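PDB 3ZXN: anti-sigma-factor antagonist (STAS) domain protein from Moorella thermoacetica, which belongs to the RsbS proteins of the bacterial stressosome and probably takes part in a signalling complex adapted to control secondary messengers. Local coordinates for residues Trp14-Glu19 with Ile28-Glu33; Phe59-Leu64 with Thr92-Asp97. The protein carries 1 engineered substitution. All blocks are in the same frame, centred on the assembly; numbering follows the deposited sequence.

Interaction 1 (Trp14-Glu19 with Ile28-Glu33)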
loop_
_atom_site.group_PDB
_atom_site.type_symbol
_atom_site.label_atom_id
_atom_site.label_comp_id
_atom_site.label_asym_id
_atom_site.label_seq_id
_atom_site.Cartn_x
_atom_site.Cartn_y
_atom_site.Cartn_z
ATOM N N TRP A 14 2.762 3.506 -9.168
ATOM C CA TRP A 14 3.715 3.302 -8.099
ATOM C C TRP A 14 3.540 1.885 -7.608
ATOM O O TRP A 14 2.409 1.435 -7.425
ATOM C CB TRP A 14 3.409 4.268 -6.923
ATOM C CG TRP A 14 3.454 5.727 -7.316
ATOM C CD1 TRP A 14 2.384 6.571 -7.501
ATOM C CD2 TRP A 14 4.623 6.502 -7.574
ATOM N NE1 TRP A 14 2.826 7.830 -7.851
ATOM C CE2 TRP A 14 4.196 7.815 -7.898
ATOM C CE3 TRP A 14 5.993 6.223 -7.545
ATOM C CZ2 TRP A 14 5.091 8.837 -8.199
ATOM C CZ3 TRP A 14 6.883 7.244 -7.852
ATOM C CH2 TRP A 14 6.426 8.535 -8.172
ATOM N N VAL A 15 4.658 1.189 -7.399
ATOM C CA VAL A 15 4.657 -0.179 -6.899
ATOM C C VAL A 15 5.656 -0.327 -5.751
ATOM O O VAL A 15 6.831 0.052 -5.876
ATOM C CB VAL A 15 5.044 -1.214 -8.011
ATOM C CG1 VAL A 15 5.228 -2.576 -7.393
ATOM C CG2 VAL A 15 4.000 -1.246 -9.125
ATOM N N VAL A 16 5.180 -0.863 -4.631
ATOM C CA VAL A 16 5.989 -1.013 -3.432
ATOM C C VAL A 16 5.746 -2.383 -2.808
ATOM O O VAL A 16 4.604 -2.820 -2.694
ATOM C CB VAL A 16 5.605 0.055 -2.354
ATOM C CG1 VAL A 16 6.327 -0.220 -1.037
ATOM C CG2 VAL A 16 5.904 1.461 -2.855
ATOM N N ALA A 17 6.813 -3.061 -2.400
ATOM C CA ALA A 17 6.656 -4.265 -1.592
ATOM C C ALA A 17 7.362 -4.072 -0.264
ATOM O O ALA A 17 8.554 -3.785 -0.218
ATOM C CB ALA A 17 7.194 -5.506 -2.317
ATOM N N ILE A 18 6.612 -4.232 0.815
ATOM C CA ILE A 18 7.161 -4.040 2.153
ATOM C C ILE A 18 7.690 -5.359 2.697
ATOM O O ILE A 18 6.948 -6.335 2.810
ATOM C CB ILE A 18 6.109 -3.460 3.101
ATOM C CG1 ILE A 18 5.697 -2.057 2.643
ATOM C CG2 ILE A 18 6.652 -3.392 4.527
ATOM C CD1 ILE A 18 4.511 -1.495 3.401
ATOM N N GLU A 19 8.982 -5.391 3.019
ATOM C CA GLU A 19 9.614 -6.599 3.543
ATOM C C GLU A 19 9.816 -6.492 5.062
ATOM O O GLU A 19 9.578 -5.439 5.654
ATOM C CB GLU A 19 10.941 -6.857 2.821
ATOM C CG GLU A 19 10.829 -6.936 1.284
ATOM C CD GLU A 19 10.309 -8.289 0.773
ATOM O OE1 GLU A 19 10.615 -9.323 1.411
ATOM O OE2 GLU A 19 9.599 -8.316 -0.268
ATOM N N ILE A 28 8.758 4.481 9.162
ATOM C CA ILE A 28 8.517 5.919 9.170
ATOM C C ILE A 28 9.245 6.557 7.995
ATOM O O ILE A 28 8.689 7.382 7.275
ATOM C CB ILE A 28 9.021 6.557 10.481
ATOM C CG1 ILE A 28 8.196 6.057 11.671
ATOM C CG2 ILE A 28 8.972 8.066 10.388
ATOM C CD1 ILE A 28 8.817 6.366 13.025
ATOM N N GLN A 29 10.495 6.155 7.805
ATOM C CA GLN A 29 11.307 6.633 6.696
ATOM C C GLN A 29 10.661 6.284 5.360
ATOM O O GLN A 29 10.666 7.090 4.426
ATOM C CB GLN A 29 12.703 6.021 6.776
ATOM C CG GLN A 29 13.570 6.251 5.553
ATOM C CD GLN A 29 14.927 5.579 5.685
ATOM O OE1 GLN A 29 15.488 5.503 6.782
ATOM N NE2 GLN A 29 15.456 5.077 4.571
ATOM N N PHE A 30 10.106 5.078 5.274
ATOM C CA PHE A 30 9.454 4.639 4.054
ATOM C C PHE A 30 8.192 5.449 3.762
ATOM O O PHE A 30 8.011 5.930 2.651
ATOM C CB PHE A 30 9.116 3.147 4.108
ATOM C CG PHE A 30 7.956 2.776 3.244
ATOM C CD1 PHE A 30 8.057 2.841 1.862
ATOM C CD2 PHE A 30 6.749 2.395 3.807
ATOM C CE1 PHE A 30 6.982 2.516 1.065
ATOM C CE2 PHE A 30 5.667 2.061 3.003
ATOM C CZ PHE A 30 5.790 2.124 1.631
ATOM N N LYS A 31 7.329 5.594 4.766
ATOM C CA LYS A 31 6.090 6.357 4.620
ATOM C C LYS A 31 6.381 7.775 4.137
ATOM O O LYS A 31 5.721 8.285 3.230
ATOM C CB LYS A 31 5.325 6.399 5.941
ATOM C CG LYS A 31 3.935 7.003 5.829
ATOM C CD LYS A 31 3.419 7.383 7.187
ATOM C CE LYS A 31 4.317 8.434 7.834
ATOM N NZ LYS A 31 3.721 8.928 9.102
ATOM N N GLU A 32 7.393 8.398 4.729
ATOM C CA GLU A 32 7.774 9.755 4.359
ATOM C C GLU A 32 8.229 9.858 2.910
ATOM O O GLU A 32 7.808 10.760 2.186
ATOM C CB GLU A 32 8.861 10.286 5.301
ATOM C CG GLU A 32 8.342 10.584 6.701
ATOM C CD GLU A 32 9.441 10.996 7.668
ATOM O OE1 GLU A 32 10.635 10.801 7.344
ATOM O OE2 GLU A 32 9.105 11.511 8.758
ATOM N N GLU A 33 9.088 8.938 2.483
ATOM C CA GLU A 33 9.558 8.948 1.102
ATOM C C GLU A 33 8.422 8.657 0.119
ATOM O O GLU A 33 8.339 9.274 -0.954
ATOM C CB GLU A 33 10.713 7.955 0.905
ATOM C CG GLU A 33 11.228 7.905 -0.535
ATOM C CD GLU A 33 12.360 6.900 -0.754
ATOM O OE1 GLU A 33 12.680 6.128 0.180
ATOM O OE2 GLU A 33 12.923 6.884 -1.873
#

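Interaction 2 (Phe59-Leu64 with Thr92-Asp97)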
loop_
_atom_site.group_PDB
_atom_site.type_symbol
_atom_site.label_atom_id
_atom_site.label_comp_id
_atom_site.label_asym_id
_atom_site.label_seq_id
_atom_site.Cartn_x
_atom_site.Cartn_y
_atom_site.Cartn_z
ATOM N N PHE A 59 2.128 -0.407 14.485
ATOM C CA PHE A 59 2.848 0.658 13.796
ATOM C C PHE A 59 2.594 0.621 12.290
ATOM O O PHE A 59 2.188 1.621 11.699
ATOM C CB PHE A 59 4.353 0.560 14.060
ATOM C CG PHE A 59 4.736 0.780 15.496
ATOM C CD1 PHE A 59 4.825 2.065 16.018
ATOM C CD2 PHE A 59 5.018 -0.296 16.327
ATOM C CE1 PHE A 59 5.180 2.271 17.343
ATOM C CE2 PHE A 59 5.376 -0.097 17.651
ATOM C CZ PHE A 59 5.458 1.190 18.159
ATOM N N VAL A 60 2.844 -0.531 11.674
ATOM C CA VAL A 60 2.600 -0.703 10.244
ATOM C C VAL A 60 1.156 -0.375 9.892
ATOM O O VAL A 60 0.889 0.283 8.883
ATOM C CB VAL A 60 2.926 -2.140 9.781
ATOM C CG1 VAL A 60 2.412 -2.384 8.357
ATOM C CG2 VAL A 60 4.420 -2.391 9.863
ATOM N N THR A 61 0.229 -0.823 10.732
ATOM C CA THR A 61 -1.186 -0.580 10.495
ATOM C C THR A 61 -1.476 0.914 10.385
ATOM O O THR A 61 -2.233 1.356 9.518
ATOM C CB THR A 61 -2.070 -1.176 11.606
ATOM O OG1 THR A 61 -1.909 -2.598 11.641
ATOM C CG2 THR A 61 -3.538 -0.849 11.342
ATOM N N ARG A 62 -0.882 1.691 11.282
ATOM C CA ARG A 62 -1.145 3.125 11.309
ATOM C C ARG A 62 -0.566 3.792 10.071
ATOM O O ARG A 62 -1.179 4.690 9.507
ATOM C CB ARG A 62 -0.619 3.766 12.601
ATOM C CG ARG A 62 -1.501 3.467 13.815
ATOM C CD ARG A 62 -0.728 3.511 15.143
ATOM N NE ARG A 62 -0.385 4.868 15.563
ATOM C CZ ARG A 62 0.857 5.345 15.623
ATOM N NH1 ARG A 62 1.886 4.571 15.293
ATOM N NH2 ARG A 62 1.070 6.594 16.018
ATOM N N VAL A 63 0.609 3.342 9.648
ATOM C CA VAL A 63 1.196 3.789 8.391
ATOM C C VAL A 63 0.284 3.487 7.188
ATOM O O VAL A 63 0.076 4.343 6.319
ATOM C CB VAL A 63 2.568 3.158 8.176
ATOM C CG1 VAL A 63 2.946 3.205 6.706
ATOM C CG2 VAL A 63 3.613 3.863 9.043
ATOM N N LEU A 64 -0.258 2.269 7.145
ATOM C CA LEU A 64 -1.205 1.905 6.095
ATOM C C LEU A 64 -2.497 2.720 6.158
ATOM O O LEU A 64 -3.045 3.081 5.120
ATOM C CB LEU A 64 -1.513 0.407 6.115
ATOM C CG LEU A 64 -0.325 -0.492 5.773
ATOM C CD1 LEU A 64 -0.704 -1.960 5.940
ATOM C CD2 LEU A 64 0.157 -0.217 4.341
ATOM N N THR A 92 -7.864 -5.241 10.456
ATOM C CA THR A 92 -9.226 -4.791 10.689
ATOM C C THR A 92 -9.428 -4.447 12.174
ATOM O O THR A 92 -10.122 -3.495 12.506
ATOM C CB THR A 92 -10.238 -5.872 10.247
ATOM O OG1 THR A 92 -10.159 -6.051 8.827
ATOM C CG2 THR A 92 -11.656 -5.478 10.615
ATOM N N GLU A 93 -8.807 -5.224 13.053
ATOM C CA GLU A 93 -8.940 -5.014 14.490
ATOM C C GLU A 93 -8.225 -3.749 14.912
ATOM O O GLU A 93 -8.581 -3.126 15.910
ATOM C CB GLU A 93 -8.388 -6.210 15.270
ATOM C CG GLU A 93 -9.300 -7.426 15.250
ATOM C CD GLU A 93 -8.688 -8.633 15.938
ATOM O OE1 GLU A 93 -7.470 -8.603 16.227
ATOM O OE2 GLU A 93 -9.426 -9.615 16.182
ATOM N N MET A 94 -7.219 -3.359 14.143
ATOM C CA MET A 94 -6.469 -2.152 14.455
ATOM C C MET A 94 -6.999 -0.905 13.730
ATOM O O MET A 94 -6.390 0.160 13.806
ATOM C CB MET A 94 -4.974 -2.375 14.191
ATOM C CG MET A 94 -4.345 -3.408 15.137
ATOM S SD MET A 94 -2.684 -3.966 14.678
ATOM C CE MET A 94 -2.255 -4.941 16.125
ATOM N N GLY A 95 -8.125 -1.040 13.023
ATOM C CA GLY A 95 -8.801 0.109 12.432
ATOM C C GLY A 95 -8.741 0.321 10.914
ATOM O O GLY A 95 -9.301 1.296 10.394
ATOM N N LEU A 96 -8.072 -0.572 10.191
ATOM C CA LEU A 96 -8.008 -0.436 8.728
ATOM C C LEU A 96 -9.251 -1.074 8.095
ATOM O O LEU A 96 -9.499 -2.264 8.278
ATOM C CB LEU A 96 -6.721 -1.072 8.173
ATOM C CG LEU A 96 -6.399 -0.859 6.679
ATOM C CD1 LEU A 96 -6.150 0.608 6.387
ATOM C CD2 LEU A 96 -5.194 -1.680 6.244
ATOM N N ASP A 97 -10.033 -0.291 7.358
ATOM C CA ASP A 97 -11.257 -0.817 6.763
ATOM C C ASP A 97 -10.955 -1.614 5.488
ATOM O O ASP A 97 -10.941 -1.063 4.387
ATOM C CB ASP A 97 -12.246 0.303 6.451
ATOM C CG ASP A 97 -13.496 -0.208 5.768
ATOM O OD1 ASP A 97 -13.852 -1.393 5.972
ATOM O OD2 ASP A 97 -14.115 0.571 5.016
#

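Interaction 1 (Trp14-Glu19 with Ile28-Glu33)
Phe30 of helix 25-38 reaches across to Val16 and Ile18, and through its ring the helix meets the end of strand 13-17 and the first residue beyond it. Its CB already points at the other segment, and with CG roughly anti to the backbone N (chi1 154°) the far ring atoms CE1, CZ and CE2 make the contact. Val16 comes at it from the opposite direction, and its CG1 touches two neighbouring ring atoms, Phe30 CE1 at 3.5 Å and Phe30 CZ at 3.6 Å. Ile18 runs at about a right angle to Phe30 and meets the same side of the ring further round, with Ile18 CD1 lying 3.8 Å from Phe30 CE2. Both branched aliphatic side chains approach obliquely from that one side, and Val5 adds a further contact with both Phe30 and Val16. One residue on, Lys31 turns to another neighbour and forms a salt bridge through NZ to Glu66 of helix 58-74. At the end of the segment, Glu33 OE2 is hydrogen-bonded to the hydroxyl of Ser3. Across the two segments the contact is purely apolar and all three touching residues are buried. It packs a helix on a sheet within a beta-alpha-beta crossover, in which helix 25-38 links the adjacent parallel strands 13-17 and 45-49 of the STAS fold.

Interaction 2 (Phe59-Leu64 with Thr92-Asp97)
Thr61 meets Met94 through both of its branches: CG2 is anti to the backbone N while OG1 sits beside that N (chi1 -62°), and both lean against the methionine. In Met94, CG is anti to the carbonyl carbon (chi1 -66°) and the chain beyond it is extended, which carries the sulfur across the threonine at about a right angle. Thr61 CG2 is 3.5 Å from Met94 CB, and Thr61 OG1 is 3.4 Å from Met94 SD. The latter is a close contact and not a hydrogen bond, for the hydroxyl is already bonded to the carbonyl oxygen of Asp57, four residues back, just before helix 58-74. Gly95, with positive phi, is the C-prime residue of a Schellman motif that ends helix 85-93, its N lying 3.2 Å from Thr92 O. Just past this turn, Leu96 is directed back to helix 58-74, where its CD2 lies 4.2 Å from Leu64 CB. Leu80 of strand 78-81 touches both leucines. Replacing Thr61 by alanine removes both OG1 and CG2, which would probably leave the Asp57 carbonyl without its hydroxyl partner and open a gap beside Met94 CB and SD. The Thr61 hydroxyl is thus satisfied by Asp57 and not by the other segment, and what joins the segments is van der Waals packing of methyl and methylene groups, with that oxygen set against the sulfur.

In the fold
Interaction 1 closes before interaction 2 opens along the chain, and their centres lie about 15 Å apart within the same STAS domain. The first joins the end of strand 13-17 to helix 25-38, the second joins helix 58-74 to the turn that ends helix 85-93. Helices 25-38 and 58-74 are in contact with each other, and the two interactions meet there, Lys31 CD lying 4.0 Å from Val63 CG2. Strands 13-17 and 78-81, on either side of strand 45-49 in the central sheet, each support one of them. Packing thus runs from one helix to the next, tying early and late parts of the chain into one compact domain.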